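Local coordinates for protein transcobalamin-1 (Homo sapiens, PDB 4KKI) that binds vitamin B12 with femtomolar affinity, transports it, and protects it from the acidic environment of the stomach, at residues C197-L202 / G212-I217. Sequence-based numbering, arbitrary orientation.
Sequences CVKKSL and GSLKNI. With NAG (2-acetamido-2-deoxy-beta-D-glucopyranose), chain E.
Val-198, Lys-199 and Leu-202 meet Leu-214 and Ile-217 almost wholly through aliphatic carbons, with no flat group on either side of the contact. The one planar side-chain group of the two segments is the carboxamide of Asn-216, which lies well away from 197-202. The side chain of Asn-216 touches Val-167 of helix 163-169, and its ND2 is bonded covalently to C1 of an N-linked NAG. A second flat group is the acetamide of this sugar. Its methyl, C8, comes within 3.5 Å of Ser-213 OG, and this hydroxyl is hydrogen-bonded to Asp-210 O.

Ile-217 splits its contacts between two branches. Its CD1 reaches Val-198 CG1 at 3.7 Å, the two side chains crossing at about a right angle. Its CG2, anti to the backbone N, lies 3.7 Å from Lys-199 CG, and the two side chains run past each other in opposite directions. Lys-199 also packs its CG against Leu-214 CD1 at 3.7 Å. Its chain bends at chi3 (59°), which turns CE, and the ammonium beyond is hydrogen-bonded to Tyr-257 OH. Thus the lysine gives its alkyl part to the contact and its charged end to a partner elsewhere. Leu-202 sends CD1 over the first turn of the other helix, 4.0 Å from Leu-214 N, and also touches Ile-217 CD1.

The disulfide from Cys-197 to Cys-155 ties helix 185-203 to helix 144-156. Gly-212 is the N-cap of helix 213-229. The axes of the two segments come within 10.0 Å. Their N-to-C directions differ by 157°, the near-antiparallel pairing of consecutive helices in an alpha6-alpha6 barrel, here in the N-terminal alpha domain and away from the cobalamin site.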
ATOM      1  N   CYS A 197     -16.845   2.735   4.222  1.00 42.79           N
ATOM      2  CA  CYS A 197     -17.147   2.094   5.495  1.00 40.84           C
ATOM      3  C   CYS A 197     -17.940   3.039   6.390  1.00 41.15           C
ATOM      4  O   CYS A 197     -18.915   2.632   7.020  1.00 46.68           O
ATOM      5  CB  CYS A 197     -15.865   1.643   6.199  1.00 43.40           C
ATOM      6  SG  CYS A 197     -16.154   0.863   7.811  1.00 47.30           S
ATOM      7  N   VAL A 198     -17.515   4.298   6.446  1.00 40.11           N
ATOM      8  CA  VAL A 198     -18.214   5.310   7.233  1.00 44.68           C
ATOM      9  C   VAL A 198     -19.639   5.502   6.720  1.00 49.79           C
ATOM     10  O   VAL A 198     -20.574   5.662   7.505  1.00 46.94           O
ATOM     11  CB  VAL A 198     -17.470   6.657   7.207  1.00 38.52           C
ATOM     12  CG1 VAL A 198     -18.192   7.684   8.069  1.00 44.51           C
ATOM     13  CG2 VAL A 198     -16.038   6.477   7.678  1.00 31.19           C
ATOM     14  N   LYS A 199     -19.795   5.476   5.399  1.00 51.82           N
ATOM     15  CA  LYS A 199     -21.110   5.566   4.775  1.00 49.99           C
ATOM     16  C   LYS A 199     -22.029   4.443   5.253  1.00 44.49           C
ATOM     17  O   LYS A 199     -23.152   4.696   5.688  1.00 42.85           O
ATOM     18  CB  LYS A 199     -20.987   5.546   3.248  1.00 57.58           C
ATOM     19  CG  LYS A 199     -20.509   6.864   2.644  1.00 63.77           C
ATOM     20  CD  LYS A 199     -19.780   6.660   1.320  1.00 68.70           C
ATOM     21  CE  LYS A 199     -20.657   5.973   0.284  1.00 71.93           C
ATOM     22  NZ  LYS A 199     -19.934   5.755  -1.004  1.00 60.01           N
ATOM     23  N   LYS A 200     -21.546   3.207   5.180  1.00 36.06           N
ATOM     24  CA  LYS A 200     -22.336   2.057   5.606  1.00 40.06           C
ATOM     25  C   LYS A 200     -22.636   2.149   7.095  1.00 50.17           C
ATOM     26  O   LYS A 200     -23.742   1.838   7.538  1.00 47.41           O
ATOM     27  CB  LYS A 200     -21.605   0.749   5.294  1.00 42.93           C
ATOM     28  CG  LYS A 200     -21.233   0.589   3.833  1.00 42.18           C
ATOM     29  CD  LYS A 200     -20.388  -0.648   3.599  1.00 51.16           C
ATOM     30  CE  LYS A 200     -21.249  -1.882   3.455  1.00 62.12           C
ATOM     31  NZ  LYS A 200     -22.142  -1.769   2.270  1.00 62.13           N
ATOM     32  N   SER A 201     -21.645   2.598   7.858  1.00 47.77           N
ATOM     33  CA  SER A 201     -21.786   2.762   9.299  1.00 49.70           C
ATOM     34  C   SER A 201     -22.839   3.815   9.646  1.00 52.07           C
ATOM     35  O   SER A 201     -23.567   3.671  10.627  1.00 55.20           O
ATOM     36  CB  SER A 201     -20.439   3.128   9.924  1.00 50.88           C
ATOM     37  OG  SER A 201     -20.559   3.308  11.323  1.00 60.00           O
ATOM     38  N   LEU A 202     -22.913   4.867   8.836  1.00 58.07           N
ATOM     39  CA  LEU A 202     -23.912   5.919   9.017  1.00 56.40           C
ATOM     40  C   LEU A 202     -25.324   5.437   8.697  1.00 61.42           C
ATOM     41  O   LEU A 202     -26.268   5.714   9.438  1.00 64.43           O
ATOM     42  CB  LEU A 202     -23.578   7.131   8.146  1.00 52.35           C
ATOM     43  CG  LEU A 202     -22.544   8.105   8.705  1.00 62.39           C
ATOM     44  CD1 LEU A 202     -22.202   9.175   7.681  1.00 58.60           C
ATOM     45  CD2 LEU A 202     -23.062   8.731   9.990  1.00 63.31           C
ATOM     46  N   GLY A 212     -26.149  15.496   7.009  1.00 78.69           N
ATOM     47  CA  GLY A 212     -25.522  16.039   5.820  1.00 74.55           C
ATOM     48  C   GLY A 212     -24.119  15.496   5.629  1.00 69.63           C
ATOM     49  O   GLY A 212     -23.486  15.735   4.600  1.00 67.07           O
ATOM     50  N   SER A 213     -23.631  14.765   6.627  1.00 62.81           N
ATOM     51  CA  SER A 213     -22.298  14.177   6.561  1.00 60.01           C
ATOM     52  C   SER A 213     -22.239  13.107   5.482  1.00 59.35           C
ATOM     53  O   SER A 213     -21.259  13.012   4.742  1.00 55.87           O
ATOM     54  CB  SER A 213     -21.898  13.578   7.912  1.00 58.83           C
ATOM     55  OG  SER A 213     -21.853  14.570   8.921  1.00 68.19           O
ATOM     56  N   LEU A 214     -23.296  12.304   5.398  1.00 54.44           N
ATOM     57  CA  LEU A 214     -23.378  11.242   4.404  1.00 55.30           C
ATOM     58  C   LEU A 214     -23.291  11.824   3.000  1.00 56.78           C
ATOM     59  O   LEU A 214     -22.670  11.241   2.111  1.00 48.27           O
ATOM     60  CB  LEU A 214     -24.677  10.449   4.566  1.00 53.15           C
ATOM     61  CG  LEU A 214     -24.867   9.282   3.590  1.00 54.51           C
ATOM     62  CD1 LEU A 214     -23.786   8.228   3.790  1.00 49.01           C
ATOM     63  CD2 LEU A 214     -26.247   8.669   3.737  1.00 57.28           C
ATOM     64  N   LYS A 215     -23.912  12.985   2.817  1.00 54.56           N
ATOM     65  CA  LYS A 215     -23.903  13.680   1.536  1.00 55.30           C
ATOM     66  C   LYS A 215     -22.485  14.080   1.137  1.00 55.20           C
ATOM     67  O   LYS A 215     -22.030  13.765   0.039  1.00 46.37           O
ATOM     68  CB  LYS A 215     -24.809  14.911   1.602  1.00 54.16           C
ATOM     69  CG  LYS A 215     -24.966  15.669   0.293  1.00 53.38           C
ATOM     70  CD  LYS A 215     -26.015  16.767   0.439  1.00 66.21           C
ATOM     71  CE  LYS A 215     -26.125  17.617  -0.812  1.00 79.86           C
ATOM     72  NZ  LYS A 215     -24.882  18.392  -1.075  1.00 89.27           N
ATOM     73  N   ASN A 216     -21.787  14.766   2.036  1.00 53.07           N
ATOM     74  CA  ASN A 216     -20.433  15.232   1.757  1.00 52.41           C
ATOM     75  C   ASN A 216     -19.442  14.095   1.529  1.00 47.72           C
ATOM     76  O   ASN A 216     -18.593  14.174   0.641  1.00 51.15           O
ATOM     77  CB  ASN A 216     -19.941  16.161   2.868  1.00 57.58           C
ATOM     78  CG  ASN A 216     -20.778  17.420   2.983  1.00 71.50           C
ATOM     79  OD1 ASN A 216     -21.545  17.749   2.077  1.00 69.63           O
ATOM     80  ND2 ASN A 216     -20.634  18.132   4.097  1.00 83.88           N
ATOM     81  N   ILE A 217     -19.556  13.039   2.326  1.00 43.56           N
ATOM     82  CA  ILE A 217     -18.692  11.874   2.175  1.00 44.52           C
ATOM     83  C   ILE A 217     -18.933  11.201   0.824  1.00 44.49           C
ATOM     84  O   ILE A 217     -17.989  10.794   0.146  1.00 42.72           O
ATOM     85  CB  ILE A 217     -18.896  10.868   3.326  1.00 49.93           C
ATOM     86  CG1 ILE A 217     -18.466  11.494   4.654  1.00 52.45           C
ATOM     87  CG2 ILE A 217     -18.105   9.596   3.080  1.00 49.35           C
ATOM     88  CD1 ILE A 217     -18.685  10.597   5.847  1.00 52.12           C
TER
HETATM   89  C1  NAG E 504     -21.276  19.413   3.940  1.00 69.79           C
HETATM   90  C2  NAG E 504     -21.336  20.092   5.307  1.00 76.04           C
HETATM   91  C3  NAG E 504     -21.853  21.527   5.216  1.00 84.31           C
HETATM   92  C4  NAG E 504     -21.189  22.286   4.075  1.00 86.44           C
HETATM   93  C5  NAG E 504     -21.271  21.476   2.788  1.00 82.43           C
HETATM   94  C6  NAG E 504     -20.612  22.205   1.622  1.00 82.73           C
HETATM   95  C7  NAG E 504     -21.674  18.502   7.108  1.00 67.23           C
HETATM   96  C8  NAG E 504     -22.638  17.919   8.099  1.00 63.62           C
HETATM   97  N2  NAG E 504     -22.186  19.314   6.188  1.00 71.19           N
HETATM   98  O3  NAG E 504     -21.603  22.200   6.432  1.00 87.68           O
HETATM   99  O4  NAG E 504     -21.829  23.531   3.900  1.00 88.87           O
HETATM  100  O5  NAG E 504     -20.637  20.230   2.980  1.00 78.30           O
HETATM  101  O6  NAG E 504     -19.235  22.365   1.883  1.00 92.75           O
HETATM  102  O7  NAG E 504     -20.477  18.226   7.165  1.00 74.03           O